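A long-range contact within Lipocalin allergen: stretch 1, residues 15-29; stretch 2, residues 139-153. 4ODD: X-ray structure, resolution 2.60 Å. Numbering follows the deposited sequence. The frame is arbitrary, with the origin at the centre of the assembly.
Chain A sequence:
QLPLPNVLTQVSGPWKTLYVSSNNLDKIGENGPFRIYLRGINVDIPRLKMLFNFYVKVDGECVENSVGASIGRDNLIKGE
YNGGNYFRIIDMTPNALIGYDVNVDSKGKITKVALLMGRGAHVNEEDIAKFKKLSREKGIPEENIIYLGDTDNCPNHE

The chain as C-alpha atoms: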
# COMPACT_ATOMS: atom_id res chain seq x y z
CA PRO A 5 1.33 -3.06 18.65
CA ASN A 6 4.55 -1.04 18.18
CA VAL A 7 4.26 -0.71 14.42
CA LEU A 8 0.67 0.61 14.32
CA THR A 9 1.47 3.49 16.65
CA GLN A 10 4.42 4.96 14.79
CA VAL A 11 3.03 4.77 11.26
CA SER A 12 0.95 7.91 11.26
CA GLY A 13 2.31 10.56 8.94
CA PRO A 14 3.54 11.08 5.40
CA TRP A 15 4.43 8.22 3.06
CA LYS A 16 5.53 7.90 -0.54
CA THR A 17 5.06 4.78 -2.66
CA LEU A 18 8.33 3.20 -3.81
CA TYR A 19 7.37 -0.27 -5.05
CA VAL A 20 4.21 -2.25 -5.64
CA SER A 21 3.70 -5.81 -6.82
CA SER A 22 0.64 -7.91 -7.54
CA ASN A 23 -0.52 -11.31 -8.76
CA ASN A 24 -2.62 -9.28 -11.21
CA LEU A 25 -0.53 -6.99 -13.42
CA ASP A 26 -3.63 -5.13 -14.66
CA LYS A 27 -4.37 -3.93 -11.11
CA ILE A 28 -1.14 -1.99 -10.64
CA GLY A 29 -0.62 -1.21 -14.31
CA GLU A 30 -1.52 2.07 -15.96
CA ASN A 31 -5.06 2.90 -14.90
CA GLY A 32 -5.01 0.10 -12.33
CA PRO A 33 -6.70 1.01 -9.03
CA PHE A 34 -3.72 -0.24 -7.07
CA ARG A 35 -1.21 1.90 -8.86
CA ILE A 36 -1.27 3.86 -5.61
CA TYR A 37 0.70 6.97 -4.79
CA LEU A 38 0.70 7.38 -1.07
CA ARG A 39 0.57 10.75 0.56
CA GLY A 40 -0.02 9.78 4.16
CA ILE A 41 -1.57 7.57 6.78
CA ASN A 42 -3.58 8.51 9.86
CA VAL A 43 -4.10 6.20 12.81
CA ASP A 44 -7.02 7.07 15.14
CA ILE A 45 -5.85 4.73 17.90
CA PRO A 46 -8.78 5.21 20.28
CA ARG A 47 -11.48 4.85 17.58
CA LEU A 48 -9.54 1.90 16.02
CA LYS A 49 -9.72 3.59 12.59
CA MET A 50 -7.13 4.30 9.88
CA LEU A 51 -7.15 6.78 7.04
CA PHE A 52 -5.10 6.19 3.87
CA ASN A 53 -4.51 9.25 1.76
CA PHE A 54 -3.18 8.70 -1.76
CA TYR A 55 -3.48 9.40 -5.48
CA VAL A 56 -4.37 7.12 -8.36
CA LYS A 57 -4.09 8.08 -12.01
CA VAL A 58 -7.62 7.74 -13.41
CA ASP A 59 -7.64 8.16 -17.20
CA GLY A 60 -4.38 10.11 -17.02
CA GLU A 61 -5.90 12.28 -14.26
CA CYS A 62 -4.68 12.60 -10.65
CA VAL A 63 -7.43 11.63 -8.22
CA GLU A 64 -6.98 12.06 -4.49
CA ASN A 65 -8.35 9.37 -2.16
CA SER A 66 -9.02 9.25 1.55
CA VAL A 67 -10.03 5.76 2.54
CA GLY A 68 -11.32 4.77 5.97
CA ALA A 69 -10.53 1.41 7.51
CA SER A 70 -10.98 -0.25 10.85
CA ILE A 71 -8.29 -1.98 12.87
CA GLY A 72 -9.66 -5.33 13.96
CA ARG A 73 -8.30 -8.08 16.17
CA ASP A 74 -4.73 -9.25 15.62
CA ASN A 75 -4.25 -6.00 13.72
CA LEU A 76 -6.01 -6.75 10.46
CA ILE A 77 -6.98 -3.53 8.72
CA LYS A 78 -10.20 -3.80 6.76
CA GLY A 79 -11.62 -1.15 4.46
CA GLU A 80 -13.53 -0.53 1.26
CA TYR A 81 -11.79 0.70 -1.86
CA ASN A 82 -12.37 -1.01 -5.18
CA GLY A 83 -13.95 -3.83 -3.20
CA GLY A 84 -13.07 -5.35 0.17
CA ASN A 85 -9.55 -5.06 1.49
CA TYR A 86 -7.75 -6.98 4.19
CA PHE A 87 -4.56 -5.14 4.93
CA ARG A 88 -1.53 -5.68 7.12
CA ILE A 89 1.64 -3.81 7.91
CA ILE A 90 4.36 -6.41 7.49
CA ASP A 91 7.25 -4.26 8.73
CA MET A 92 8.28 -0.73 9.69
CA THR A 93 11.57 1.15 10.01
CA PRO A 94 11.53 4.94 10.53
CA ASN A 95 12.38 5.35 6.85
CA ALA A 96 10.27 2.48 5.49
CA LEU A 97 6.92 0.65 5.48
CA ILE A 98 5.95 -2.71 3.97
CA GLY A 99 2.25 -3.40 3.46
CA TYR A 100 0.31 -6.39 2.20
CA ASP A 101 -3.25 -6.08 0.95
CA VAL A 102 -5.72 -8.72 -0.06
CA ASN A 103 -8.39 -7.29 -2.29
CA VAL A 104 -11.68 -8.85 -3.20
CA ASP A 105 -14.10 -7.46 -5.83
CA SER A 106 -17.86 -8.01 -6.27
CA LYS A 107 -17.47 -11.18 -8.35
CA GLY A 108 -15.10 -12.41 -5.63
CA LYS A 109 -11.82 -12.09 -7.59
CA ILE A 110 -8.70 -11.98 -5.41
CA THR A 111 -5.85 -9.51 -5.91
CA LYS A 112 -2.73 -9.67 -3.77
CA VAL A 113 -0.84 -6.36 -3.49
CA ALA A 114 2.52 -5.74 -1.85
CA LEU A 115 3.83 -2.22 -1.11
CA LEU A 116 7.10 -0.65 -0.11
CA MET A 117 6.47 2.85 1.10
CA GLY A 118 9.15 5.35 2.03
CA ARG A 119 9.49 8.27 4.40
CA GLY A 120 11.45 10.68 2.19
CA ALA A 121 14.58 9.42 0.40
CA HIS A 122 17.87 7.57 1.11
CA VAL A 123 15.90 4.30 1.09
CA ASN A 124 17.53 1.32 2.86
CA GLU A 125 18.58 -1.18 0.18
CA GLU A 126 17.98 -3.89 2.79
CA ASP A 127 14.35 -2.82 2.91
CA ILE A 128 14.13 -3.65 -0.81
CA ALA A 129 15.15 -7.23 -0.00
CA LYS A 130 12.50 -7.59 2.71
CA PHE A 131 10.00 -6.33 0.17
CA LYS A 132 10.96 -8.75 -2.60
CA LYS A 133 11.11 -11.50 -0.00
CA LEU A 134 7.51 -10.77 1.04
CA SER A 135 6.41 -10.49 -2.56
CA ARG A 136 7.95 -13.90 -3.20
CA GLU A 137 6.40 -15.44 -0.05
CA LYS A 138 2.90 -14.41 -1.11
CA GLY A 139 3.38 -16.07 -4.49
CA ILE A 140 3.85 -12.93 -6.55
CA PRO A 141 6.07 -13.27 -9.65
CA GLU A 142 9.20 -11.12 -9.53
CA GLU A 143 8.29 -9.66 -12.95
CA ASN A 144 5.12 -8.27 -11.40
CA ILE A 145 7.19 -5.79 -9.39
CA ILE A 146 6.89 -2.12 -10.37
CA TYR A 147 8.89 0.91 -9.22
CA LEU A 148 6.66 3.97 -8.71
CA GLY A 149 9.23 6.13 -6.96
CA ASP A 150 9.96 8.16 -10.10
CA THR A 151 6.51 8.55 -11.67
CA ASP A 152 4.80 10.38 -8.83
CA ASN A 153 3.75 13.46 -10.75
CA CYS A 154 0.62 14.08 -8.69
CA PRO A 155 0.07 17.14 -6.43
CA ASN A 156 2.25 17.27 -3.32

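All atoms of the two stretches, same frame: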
# COMPACT_ATOMS: atom_id res chain seq x y z
N TRP A 15 3.81 9.37 3.69
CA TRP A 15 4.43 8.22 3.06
C TRP A 15 4.43 8.42 1.56
O TRP A 15 3.54 9.10 1.02
CB TRP A 15 3.65 6.96 3.40
CG TRP A 15 3.83 6.54 4.80
CD1 TRP A 15 2.91 6.64 5.80
CD2 TRP A 15 4.99 5.94 5.38
NE1 TRP A 15 3.43 6.15 6.97
CE2 TRP A 15 4.71 5.71 6.74
CE3 TRP A 15 6.25 5.58 4.87
CZ2 TRP A 15 5.63 5.13 7.61
CZ3 TRP A 15 7.17 5.02 5.74
CH2 TRP A 15 6.86 4.79 7.09
N LYS A 16 5.42 7.84 0.90
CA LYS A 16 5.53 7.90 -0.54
C LYS A 16 5.63 6.45 -1.03
O LYS A 16 6.29 5.62 -0.38
CB LYS A 16 6.77 8.70 -0.93
CG LYS A 16 7.18 8.52 -2.39
CD LYS A 16 8.46 9.30 -2.74
CE LYS A 16 8.80 9.19 -4.24
NZ LYS A 16 7.64 9.61 -5.11
N THR A 17 4.97 6.14 -2.14
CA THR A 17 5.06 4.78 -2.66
C THR A 17 6.37 4.59 -3.42
O THR A 17 6.69 5.38 -4.30
CB THR A 17 3.91 4.42 -3.61
OG1 THR A 17 2.66 4.78 -3.02
CG2 THR A 17 3.94 2.93 -3.91
N LEU A 18 7.11 3.55 -3.08
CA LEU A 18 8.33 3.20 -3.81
C LEU A 18 8.09 2.02 -4.76
O LEU A 18 8.28 2.13 -5.98
CB LEU A 18 9.45 2.86 -2.83
CG LEU A 18 10.20 4.07 -2.26
CD1 LEU A 18 9.32 5.30 -2.21
CD2 LEU A 18 10.79 3.76 -0.90
N TYR A 19 7.64 0.90 -4.21
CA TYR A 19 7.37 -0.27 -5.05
C TYR A 19 6.01 -0.85 -4.76
O TYR A 19 5.51 -0.77 -3.64
CB TYR A 19 8.41 -1.36 -4.81
CG TYR A 19 9.83 -1.01 -5.22
CD1 TYR A 19 10.35 -1.45 -6.43
CD2 TYR A 19 10.65 -0.27 -4.38
CE1 TYR A 19 11.65 -1.15 -6.81
CE2 TYR A 19 11.95 0.03 -4.75
CZ TYR A 19 12.44 -0.40 -5.96
OH TYR A 19 13.73 -0.09 -6.32
N VAL A 20 5.41 -1.44 -5.79
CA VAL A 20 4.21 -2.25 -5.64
C VAL A 20 4.37 -3.51 -6.48
O VAL A 20 5.02 -3.49 -7.53
CB VAL A 20 2.94 -1.52 -6.12
CG1 VAL A 20 2.64 -0.34 -5.25
CG2 VAL A 20 3.09 -1.11 -7.56
N SER A 21 3.77 -4.60 -6.02
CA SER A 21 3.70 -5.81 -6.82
C SER A 21 2.31 -6.39 -6.66
O SER A 21 1.59 -6.02 -5.74
CB SER A 21 4.77 -6.83 -6.40
OG SER A 21 4.56 -7.34 -5.09
N SER A 22 1.96 -7.29 -7.56
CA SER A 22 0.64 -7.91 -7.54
C SER A 22 0.62 -9.20 -8.34
O SER A 22 1.40 -9.39 -9.27
CB SER A 22 -0.41 -6.94 -8.09
OG SER A 22 -1.70 -7.53 -8.03
N ASN A 23 -0.29 -10.10 -7.97
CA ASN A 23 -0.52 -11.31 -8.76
C ASN A 23 -1.28 -10.94 -10.04
O ASN A 23 -1.30 -11.71 -11.00
CB ASN A 23 -1.28 -12.37 -7.94
CG ASN A 23 -2.67 -11.90 -7.50
OD1 ASN A 23 -2.95 -10.70 -7.42
ND2 ASN A 23 -3.54 -12.85 -7.20
N ASN A 24 -1.90 -9.76 -10.05
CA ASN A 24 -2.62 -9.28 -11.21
C ASN A 24 -2.05 -7.98 -11.80
O ASN A 24 -2.40 -6.88 -11.37
CB ASN A 24 -4.10 -9.10 -10.89
CG ASN A 24 -4.77 -10.41 -10.53
OD1 ASN A 24 -5.56 -10.48 -9.58
ND2 ASN A 24 -4.44 -11.47 -11.28
N LEU A 25 -1.17 -8.14 -12.78
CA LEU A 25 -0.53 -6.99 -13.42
C LEU A 25 -1.46 -5.85 -13.83
O LEU A 25 -1.10 -4.68 -13.73
CB LEU A 25 0.30 -7.42 -14.61
CG LEU A 25 1.79 -7.53 -14.28
CD1 LEU A 25 2.56 -7.98 -15.51
CD2 LEU A 25 2.34 -6.21 -13.74
N ASP A 26 -2.67 -6.17 -14.28
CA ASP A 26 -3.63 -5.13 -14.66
C ASP A 26 -3.92 -4.16 -13.51
O ASP A 26 -4.09 -2.96 -13.73
CB ASP A 26 -4.92 -5.77 -15.18
CG ASP A 26 -5.21 -7.13 -14.52
OD1 ASP A 26 -4.68 -8.16 -14.99
OD2 ASP A 26 -5.98 -7.17 -13.53
N LYS A 27 -3.96 -4.69 -12.29
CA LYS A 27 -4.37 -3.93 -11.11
C LYS A 27 -3.43 -2.78 -10.75
O LYS A 27 -3.86 -1.74 -10.25
CB LYS A 27 -4.52 -4.89 -9.93
CG LYS A 27 -5.68 -5.86 -10.07
CD LYS A 27 -7.01 -5.12 -10.08
CE LYS A 27 -8.20 -6.08 -10.05
NZ LYS A 27 -9.51 -5.36 -10.02
N ILE A 28 -2.14 -2.99 -10.98
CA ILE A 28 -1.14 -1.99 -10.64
C ILE A 28 -0.53 -1.37 -11.90
O ILE A 28 0.42 -0.59 -11.83
CB ILE A 28 0.00 -2.62 -9.82
CG1 ILE A 28 0.65 -3.77 -10.62
CG2 ILE A 28 -0.52 -3.10 -8.46
CD1 ILE A 28 1.79 -4.47 -9.90
N GLY A 29 -1.08 -1.75 -13.05
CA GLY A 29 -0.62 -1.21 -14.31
C GLY A 29 -1.21 0.17 -14.50
O GLY A 29 -1.88 0.68 -13.60
N GLY A 139 3.59 -15.45 -3.19
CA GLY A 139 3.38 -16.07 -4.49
C GLY A 139 3.28 -15.11 -5.66
O GLY A 139 2.73 -15.44 -6.72
N ILE A 140 3.83 -13.91 -5.48
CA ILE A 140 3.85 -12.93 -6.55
C ILE A 140 5.13 -13.09 -7.37
O ILE A 140 6.23 -13.17 -6.81
CB ILE A 140 3.73 -11.49 -6.02
CG1 ILE A 140 2.39 -11.33 -5.28
CG2 ILE A 140 3.88 -10.48 -7.15
CD1 ILE A 140 2.38 -10.19 -4.27
N PRO A 141 4.97 -13.15 -8.70
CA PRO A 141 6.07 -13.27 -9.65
C PRO A 141 6.95 -12.04 -9.61
O PRO A 141 6.44 -10.92 -9.61
CB PRO A 141 5.36 -13.34 -11.01
CG PRO A 141 3.94 -13.72 -10.69
CD PRO A 141 3.66 -13.09 -9.37
N GLU A 142 8.27 -12.23 -9.60
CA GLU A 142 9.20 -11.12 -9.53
C GLU A 142 9.04 -10.10 -10.68
O GLU A 142 9.38 -8.93 -10.53
CB GLU A 142 10.63 -11.63 -9.44
CG GLU A 142 11.62 -10.56 -8.98
CD GLU A 142 12.94 -11.14 -8.52
OE1 GLU A 142 13.24 -12.30 -8.88
OE2 GLU A 142 13.68 -10.43 -7.81
N GLU A 143 8.53 -10.55 -11.81
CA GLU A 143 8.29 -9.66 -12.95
C GLU A 143 7.09 -8.75 -12.72
O GLU A 143 6.88 -7.78 -13.44
CB GLU A 143 8.13 -10.46 -14.26
CG GLU A 143 7.05 -11.55 -14.24
CD GLU A 143 7.55 -12.88 -13.67
OE1 GLU A 143 8.55 -12.89 -12.92
OE2 GLU A 143 6.94 -13.93 -13.97
N ASN A 144 6.28 -9.08 -11.72
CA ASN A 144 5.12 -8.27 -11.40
C ASN A 144 5.46 -7.14 -10.43
O ASN A 144 4.57 -6.51 -9.88
CB ASN A 144 3.97 -9.13 -10.87
CG ASN A 144 3.31 -9.97 -11.95
OD1 ASN A 144 3.56 -9.77 -13.14
ND2 ASN A 144 2.44 -10.89 -11.55
N ILE A 145 6.75 -6.88 -10.24
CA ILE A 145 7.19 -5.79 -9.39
C ILE A 145 7.36 -4.50 -10.19
O ILE A 145 7.98 -4.51 -11.25
CB ILE A 145 8.53 -6.11 -8.70
CG1 ILE A 145 8.35 -7.26 -7.71
CG2 ILE A 145 9.08 -4.87 -8.01
CD1 ILE A 145 9.63 -7.64 -6.98
N ILE A 146 6.81 -3.41 -9.68
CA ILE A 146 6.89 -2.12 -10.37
C ILE A 146 7.42 -1.01 -9.45
O ILE A 146 6.98 -0.87 -8.30
CB ILE A 146 5.52 -1.69 -10.89
CG1 ILE A 146 5.02 -2.69 -11.92
CG2 ILE A 146 5.58 -0.30 -11.50
CD1 ILE A 146 3.61 -2.40 -12.35
N TYR A 147 8.36 -0.22 -9.97
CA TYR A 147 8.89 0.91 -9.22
C TYR A 147 8.07 2.17 -9.54
O TYR A 147 7.87 2.52 -10.72
CB TYR A 147 10.39 1.11 -9.53
CG TYR A 147 11.00 2.32 -8.87
CD1 TYR A 147 11.17 2.38 -7.49
CD2 TYR A 147 11.40 3.42 -9.63
CE1 TYR A 147 11.71 3.51 -6.89
CE2 TYR A 147 11.94 4.54 -9.03
CZ TYR A 147 12.10 4.59 -7.66
OH TYR A 147 12.66 5.72 -7.07
N LEU A 148 7.53 2.81 -8.51
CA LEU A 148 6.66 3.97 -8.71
C LEU A 148 7.31 5.22 -8.17
O LEU A 148 6.77 6.32 -8.34
CB LEU A 148 5.31 3.78 -8.05
CG LEU A 148 4.41 2.70 -8.65
CD1 LEU A 148 3.09 2.59 -7.85
CD2 LEU A 148 4.17 2.98 -10.12
N GLY A 149 8.46 5.03 -7.52
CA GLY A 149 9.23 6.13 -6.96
C GLY A 149 9.49 7.32 -7.86
O GLY A 149 9.61 8.45 -7.38
N ASP A 150 9.57 7.09 -9.17
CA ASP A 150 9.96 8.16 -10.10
C ASP A 150 8.86 8.63 -11.05
O ASP A 150 9.13 9.41 -11.97
CB ASP A 150 11.18 7.73 -10.92
CG ASP A 150 10.88 6.50 -11.78
OD1 ASP A 150 9.69 6.10 -11.85
OD2 ASP A 150 11.84 5.95 -12.37
N THR A 151 7.64 8.16 -10.83
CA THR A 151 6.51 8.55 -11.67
C THR A 151 5.42 9.26 -10.88
O THR A 151 4.27 9.39 -11.35
CB THR A 151 5.90 7.35 -12.41
OG1 THR A 151 5.67 6.27 -11.49
CG2 THR A 151 6.86 6.87 -13.48
N ASP A 152 5.77 9.71 -9.68
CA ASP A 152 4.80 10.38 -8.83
C ASP A 152 4.69 11.84 -9.21
O ASP A 152 5.30 12.70 -8.59
CB ASP A 152 5.18 10.26 -7.35
CG ASP A 152 4.02 10.58 -6.43
OD1 ASP A 152 2.97 11.04 -6.96
OD2 ASP A 152 4.17 10.38 -5.19
N ASN A 153 3.90 12.11 -10.25
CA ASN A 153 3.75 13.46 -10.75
C ASN A 153 2.49 14.13 -10.24
O ASN A 153 2.09 15.18 -10.75
CB ASN A 153 3.75 13.45 -12.29
CG ASN A 153 2.58 12.67 -12.87
OD1 ASN A 153 1.47 13.18 -13.00
ND2 ASN A 153 2.83 11.42 -13.23

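The strand at 16-22 and the short strand ending at Tyr-147 run antiparallel, with an angle of 156° between their directions. Val-20 and Ile-146 form the central hydrogen-bonded pair. Val-20 N donates to Ile-146 O at 3.0 Å, and Ile-146 N donates to Val-20 O at 2.8 Å. Two residues along, Leu-148 N donates to Leu-18 O at 2.7 Å. Leu-18 O also accepts Gly-149 N at 3.3 Å, with a more bent angle. The second strand ends here, and the chain enters a type I turn from Leu-148 to Thr-151.

Tyr-19 and Tyr-147 are a non-hydrogen-bonded pair. They sit opposite each other in register, so their side chains lie on the same face. Their chi1 angles differ. Tyr-19 is m, which brings the end of its ring nearer the partner stretch; Tyr-147 is t. The rings meet obliquely, with planes at 54° and centroids 5.0 Å apart. Tyr-147 CD1 lies over one face of the Tyr-19 ring, 3.4 Å from Tyr-19 CZ. Ile-145, on the same sheet face, places CG2 4.0 Å from Tyr-19 CD1.

Val-20 and Ile-146 share the other face. Val-20 is m and directs CG2 to the second stretch, 3.7 Å from Leu-148 CD1 and 4.2 Å from Ile-146 CB. Ile-146 is m,t. The extended chi2 carries Ile-146 CD1 to the weakly bonded helix after the first strand, 3.7 Å from Ile-28 CD1 and 4.2 Å from Leu-25 CD2. Ile-28 has chi1 p and chi2 t, and its CD1 also lies 3.4 Å from Asn-144 O. These contacts bury hydrocarbon beside the backbone ladder.

Asn-144 points toward the first stretch with chi1 m. Asn-144 ND2 makes a weak hydrogen bond to Ser-22 O at 2.9 Å; the angle is only 122°. Asn-144 OD1 sits 3.1 Å from Leu-25 CG. Ile-140 approaches the same carbonyl, with CG2 3.4 Å from Ser-22 O. Ser-22 itself is t and turned away from the second stretch; its OG accepts Asn-24 N at 3.0 Å.

At the other end, Lys-16 starts out sideways. Its chi1 to chi3 are all t, so the chain is extended, and a final p at chi4 sets NZ near the turn. There Lys-16 NZ makes a weak hydrogen bond to Gly-149 O at 3.2 Å and a salt bridge to Asp-152 OD2 at 3.6 Å. Asp-152 is t and points toward the first stretch. Gly-149 has no side chain; a CB there would clash with Tyr-147 CZ, at 2.2 Å.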